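Local structure of unknown conserved protein BH2331 (Bacillus halodurans, 1VL5) at residues A[154-159]-A[197-202]. The protein probably acts as a methyltransferase that uses S-adenosylmethionine as methyl donor. Residues are numbered along the deposited sequence; the frame is centred on the assembly and turned at random.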
ATOM      1  N   ASN A 154     -13.772  -2.907   4.874  1.00 29.41           N
ATOM      2  CA  ASN A 154     -12.986  -4.059   4.551  1.00 27.87           C
ATOM      3  C   ASN A 154     -13.822  -5.169   3.850  1.00 30.30           C
ATOM      4  O   ASN A 154     -13.324  -5.832   2.929  1.00 28.98           O
ATOM      5  CB  ASN A 154     -12.299  -4.595   5.805  1.00 29.35           C
ATOM      6  CG  ASN A 154     -10.962  -3.953   6.031  1.00 26.21           C
ATOM      7  OD1 ASN A 154     -10.070  -4.102   5.200  1.00 30.60           O
ATOM      8  ND2 ASN A 154     -10.827  -3.173   7.111  1.00 27.53           N
ATOM      9  N   TYR A 155     -15.060  -5.380   4.294  1.00 30.38           N
ATOM     10  CA  TYR A 155     -15.939  -6.379   3.630  1.00 30.25           C
ATOM     11  C   TYR A 155     -16.120  -6.026   2.142  1.00 30.85           C
ATOM     12  O   TYR A 155     -15.973  -6.855   1.230  1.00 30.25           O
ATOM     13  CB  TYR A 155     -17.306  -6.464   4.329  1.00 35.54           C
ATOM     14  CG  TYR A 155     -18.291  -7.342   3.582  1.00 33.33           C
ATOM     15  CD1 TYR A 155     -18.388  -8.694   3.848  1.00 43.70           C
ATOM     16  CD2 TYR A 155     -19.105  -6.804   2.585  1.00 37.02           C
ATOM     17  CE1 TYR A 155     -19.292  -9.504   3.119  1.00 48.56           C
ATOM     18  CE2 TYR A 155     -19.997  -7.593   1.858  1.00 45.87           C
ATOM     19  CZ  TYR A 155     -20.097  -8.941   2.110  1.00 48.11           C
ATOM     20  OH  TYR A 155     -21.036  -9.692   1.347  1.00 48.32           O
ATOM     21  N   VAL A 156     -16.373  -4.760   1.891  1.00 30.35           N
ATOM     22  CA  VAL A 156     -16.507  -4.247   0.531  1.00 29.63           C
ATOM     23  C   VAL A 156     -15.242  -4.408  -0.323  1.00 30.57           C
ATOM     24  O   VAL A 156     -15.302  -4.800  -1.512  1.00 26.28           O
ATOM     25  CB  VAL A 156     -16.966  -2.767   0.601  1.00 31.77           C
ATOM     26  CG1 VAL A 156     -16.930  -2.133  -0.739  1.00 37.78           C
ATOM     27  CG2 VAL A 156     -18.424  -2.691   1.225  1.00 34.19           C
ATOM     28  N   GLU A 157     -14.087  -4.103   0.264  1.00 28.30           N
ATOM     29  CA  GLU A 157     -12.810  -4.283  -0.422  1.00 30.66           C
ATOM     30  C   GLU A 157     -12.576  -5.737  -0.852  1.00 27.47           C
ATOM     31  O   GLU A 157     -12.069  -6.018  -1.972  1.00 29.69           O
ATOM     32  CB  GLU A 157     -11.682  -3.873   0.517  1.00 33.08           C
ATOM     33  CG  GLU A 157     -11.572  -2.419   0.736  1.00 33.69           C
ATOM     34  CD  GLU A 157     -11.258  -1.688  -0.541  1.00 37.25           C
ATOM     35  OE1 GLU A 157     -10.284  -2.034  -1.235  1.00 41.88           O
ATOM     36  OE2 GLU A 157     -12.009  -0.754  -0.849  1.00 46.19           O
ATOM     37  N   LYS A 158     -12.929  -6.648   0.047  1.00 26.44           N
ATOM     38  CA  LYS A 158     -12.747  -8.060  -0.221  1.00 27.37           C
ATOM     39  C   LYS A 158     -13.728  -8.670  -1.227  1.00 29.22           C
ATOM     40  O   LYS A 158     -13.375  -9.578  -1.969  1.00 30.85           O
ATOM     41  CB  LYS A 158     -12.730  -8.880   1.030  1.00 28.86           C
ATOM     42  CG  LYS A 158     -11.941 -10.199   0.833  1.00 34.96           C
ATOM     43  CD  LYS A 158     -11.601 -10.786   2.206  1.00 48.65           C
ATOM     44  CE  LYS A 158     -11.131 -12.228   2.121  1.00 49.65           C
ATOM     45  NZ  LYS A 158     -10.713 -12.591   0.742  1.00 59.99           N
ATOM     46  N   GLU A 159     -14.954  -8.184  -1.244  1.00 27.31           N
ATOM     47  CA  GLU A 159     -15.876  -8.597  -2.303  1.00 30.44           C
ATOM     48  C   GLU A 159     -15.349  -8.241  -3.657  1.00 29.76           C
ATOM     49  O   GLU A 159     -15.481  -8.987  -4.577  1.00 34.22           O
ATOM     50  CB  GLU A 159     -17.234  -7.959  -2.102  1.00 29.33           C
ATOM     51  CG  GLU A 159     -17.987  -8.557  -0.977  1.00 31.10           C
ATOM     52  CD  GLU A 159     -18.193 -10.057  -1.094  1.00 37.34           C
ATOM     53  OE1 GLU A 159     -18.840 -10.551  -2.041  1.00 32.78           O
ATOM     54  OE2 GLU A 159     -17.685 -10.736  -0.197  1.00 35.06           O
ATOM     55  N   GLU A 197     -17.848   1.576 -10.874  1.00 29.67           N
ATOM     56  CA  GLU A 197     -17.782   0.710 -12.051  1.00 26.90           C
ATOM     57  C   GLU A 197     -16.355   0.490 -12.490  1.00 24.67           C
ATOM     58  O   GLU A 197     -15.971  -0.628 -12.834  1.00 24.49           O
ATOM     59  CB  GLU A 197     -18.618   1.287 -13.222  1.00 26.73           C
ATOM     60  CG  GLU A 197     -19.140   0.225 -14.174  1.00 36.89           C
ATOM     61  CD  GLU A 197     -20.162  -0.736 -13.533  1.00 33.06           C
ATOM     62  OE1 GLU A 197     -20.825  -0.387 -12.500  1.00 42.76           O
ATOM     63  OE2 GLU A 197     -20.315  -1.833 -14.108  1.00 43.24           O
ATOM     64  N   ASP A 198     -15.581   1.559 -12.490  1.00 25.34           N
ATOM     65  CA  ASP A 198     -14.178   1.518 -12.920  1.00 25.07           C
ATOM     66  C   ASP A 198     -13.332   0.710 -11.933  1.00 23.74           C
ATOM     67  O   ASP A 198     -12.488  -0.075 -12.329  1.00 24.74           O
ATOM     68  CB  ASP A 198     -13.595   2.945 -13.003  1.00 26.56           C
ATOM     69  CG  ASP A 198     -14.306   3.842 -14.034  1.00 34.01           C
ATOM     70  OD1 ASP A 198     -14.995   3.336 -14.938  1.00 37.41           O
ATOM     71  OD2 ASP A 198     -14.149   5.082 -13.945  1.00 37.85           O
ATOM     72  N   TRP A 199     -13.540   0.982 -10.653  1.00 24.17           N
ATOM     73  CA  TRP A 199     -12.886   0.307  -9.541  1.00 25.63           C
ATOM     74  C   TRP A 199     -13.140  -1.177  -9.614  1.00 27.31           C
ATOM     75  O   TRP A 199     -12.236  -1.962  -9.440  1.00 27.96           O
ATOM     76  CB  TRP A 199     -13.427   0.910  -8.246  1.00 26.48           C
ATOM     77  CG  TRP A 199     -12.955   0.329  -6.962  1.00 29.00           C
ATOM     78  CD1 TRP A 199     -11.705   0.430  -6.410  1.00 33.86           C
ATOM     79  CD2 TRP A 199     -13.744  -0.392  -6.024  1.00 26.48           C
ATOM     80  NE1 TRP A 199     -11.671  -0.189  -5.202  1.00 32.14           N
ATOM     81  CE2 TRP A 199     -12.900  -0.722  -4.938  1.00 30.33           C
ATOM     82  CE3 TRP A 199     -15.077  -0.812  -6.003  1.00 25.70           C
ATOM     83  CZ2 TRP A 199     -13.351  -1.418  -3.830  1.00 34.34           C
ATOM     84  CZ3 TRP A 199     -15.526  -1.527  -4.919  1.00 31.61           C
ATOM     85  CH2 TRP A 199     -14.652  -1.833  -3.841  1.00 30.77           C
ATOM     86  N   CYS A 200     -14.372  -1.550  -9.918  1.00 29.27           N
ATOM     87  CA  CYS A 200     -14.754  -2.959 -10.055  1.00 29.48           C
ATOM     88  C   CYS A 200     -14.132  -3.588 -11.267  1.00 28.17           C
ATOM     89  O   CYS A 200     -13.709  -4.733 -11.208  1.00 26.57           O
ATOM     90  CB  CYS A 200     -16.286  -3.121 -10.127  1.00 29.53           C
ATOM     91  SG  CYS A 200     -17.085  -3.019  -8.511  1.00 30.15           S
ATOM     92  N   ASP A 201     -14.132  -2.853 -12.377  1.00 27.95           N
ATOM     93  CA  ASP A 201     -13.644  -3.355 -13.610  1.00 27.50           C
ATOM     94  C   ASP A 201     -12.132  -3.573 -13.636  1.00 27.64           C
ATOM     95  O   ASP A 201     -11.655  -4.389 -14.395  1.00 27.78           O
ATOM     96  CB  ASP A 201     -14.071  -2.454 -14.766  1.00 30.38           C
ATOM     97  CG  ASP A 201     -15.549  -2.618 -15.140  1.00 32.61           C
ATOM     98  OD1 ASP A 201     -16.288  -3.493 -14.608  1.00 34.05           O
ATOM     99  OD2 ASP A 201     -15.992  -1.820 -15.964  1.00 28.74           O
ATOM    100  N   ARG A 202     -11.396  -2.857 -12.805  1.00 29.16           N
ATOM    101  CA  ARG A 202      -9.966  -3.094 -12.620  1.00 32.87           C
ATOM    102  C   ARG A 202      -9.692  -4.470 -12.047  1.00 33.39           C
ATOM    103  O   ARG A 202      -8.667  -5.058 -12.364  1.00 34.91           O
ATOM    104  CB  ARG A 202      -9.339  -2.021 -11.735  1.00 32.36           C
ATOM    105  CG  ARG A 202      -9.353  -0.619 -12.388  1.00 34.96           C
ATOM    106  CD  ARG A 202      -8.371   0.365 -11.739  1.00 37.75           C
ATOM    107  NE  ARG A 202      -8.729   0.769 -10.371  1.00 43.41           N
ATOM    108  CZ  ARG A 202      -9.563   1.760 -10.028  1.00 45.51           C
ATOM    109  NH1 ARG A 202     -10.217   2.476 -10.939  1.00 49.25           N
ATOM    110  NH2 ARG A 202      -9.764   2.024  -8.740  1.00 46.77           N
TER
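Trp199 reaches from helix 196-202 to helix 147-160 and ends against Val156 and Glu157, the indole filling much of the distance between the two helices. The chi1 of Trp199 (177°) swings CG opposite the backbone N, which sends the six-membered ring forward, and its outer carbons do the touching. Trp199 CH2 lies 3.9 Å from the methyl CG1 of Val156, the two side chains crossing at about a right angle. The carbonyl O of Val156 comes to the ring's edge, close to its plane, 3.8 Å from Trp199 CH2. Glu157 starts out away from the tryptophan, but a bend at chi2 (-63°) brings its carboxylate back, so that Glu157 OE2 sits 3.3 Å from Trp199 CZ2 obliquely, the two planes 52° apart. Arg160 adds a cation-pi contact to the indole and a hydrogen bond to the Trp199 carbonyl, while Phe240 meets the ring edge-to-face. An alanine in place of Trp199 would probably open a gap between the helices, leaving Val156 CG1 without its aromatic neighbour and Arg160 without its cation-pi partner. This is buried helix-helix packing through one large aromatic side chain, in the lobe attached to what is probably a Rossmann-like methyltransferase core.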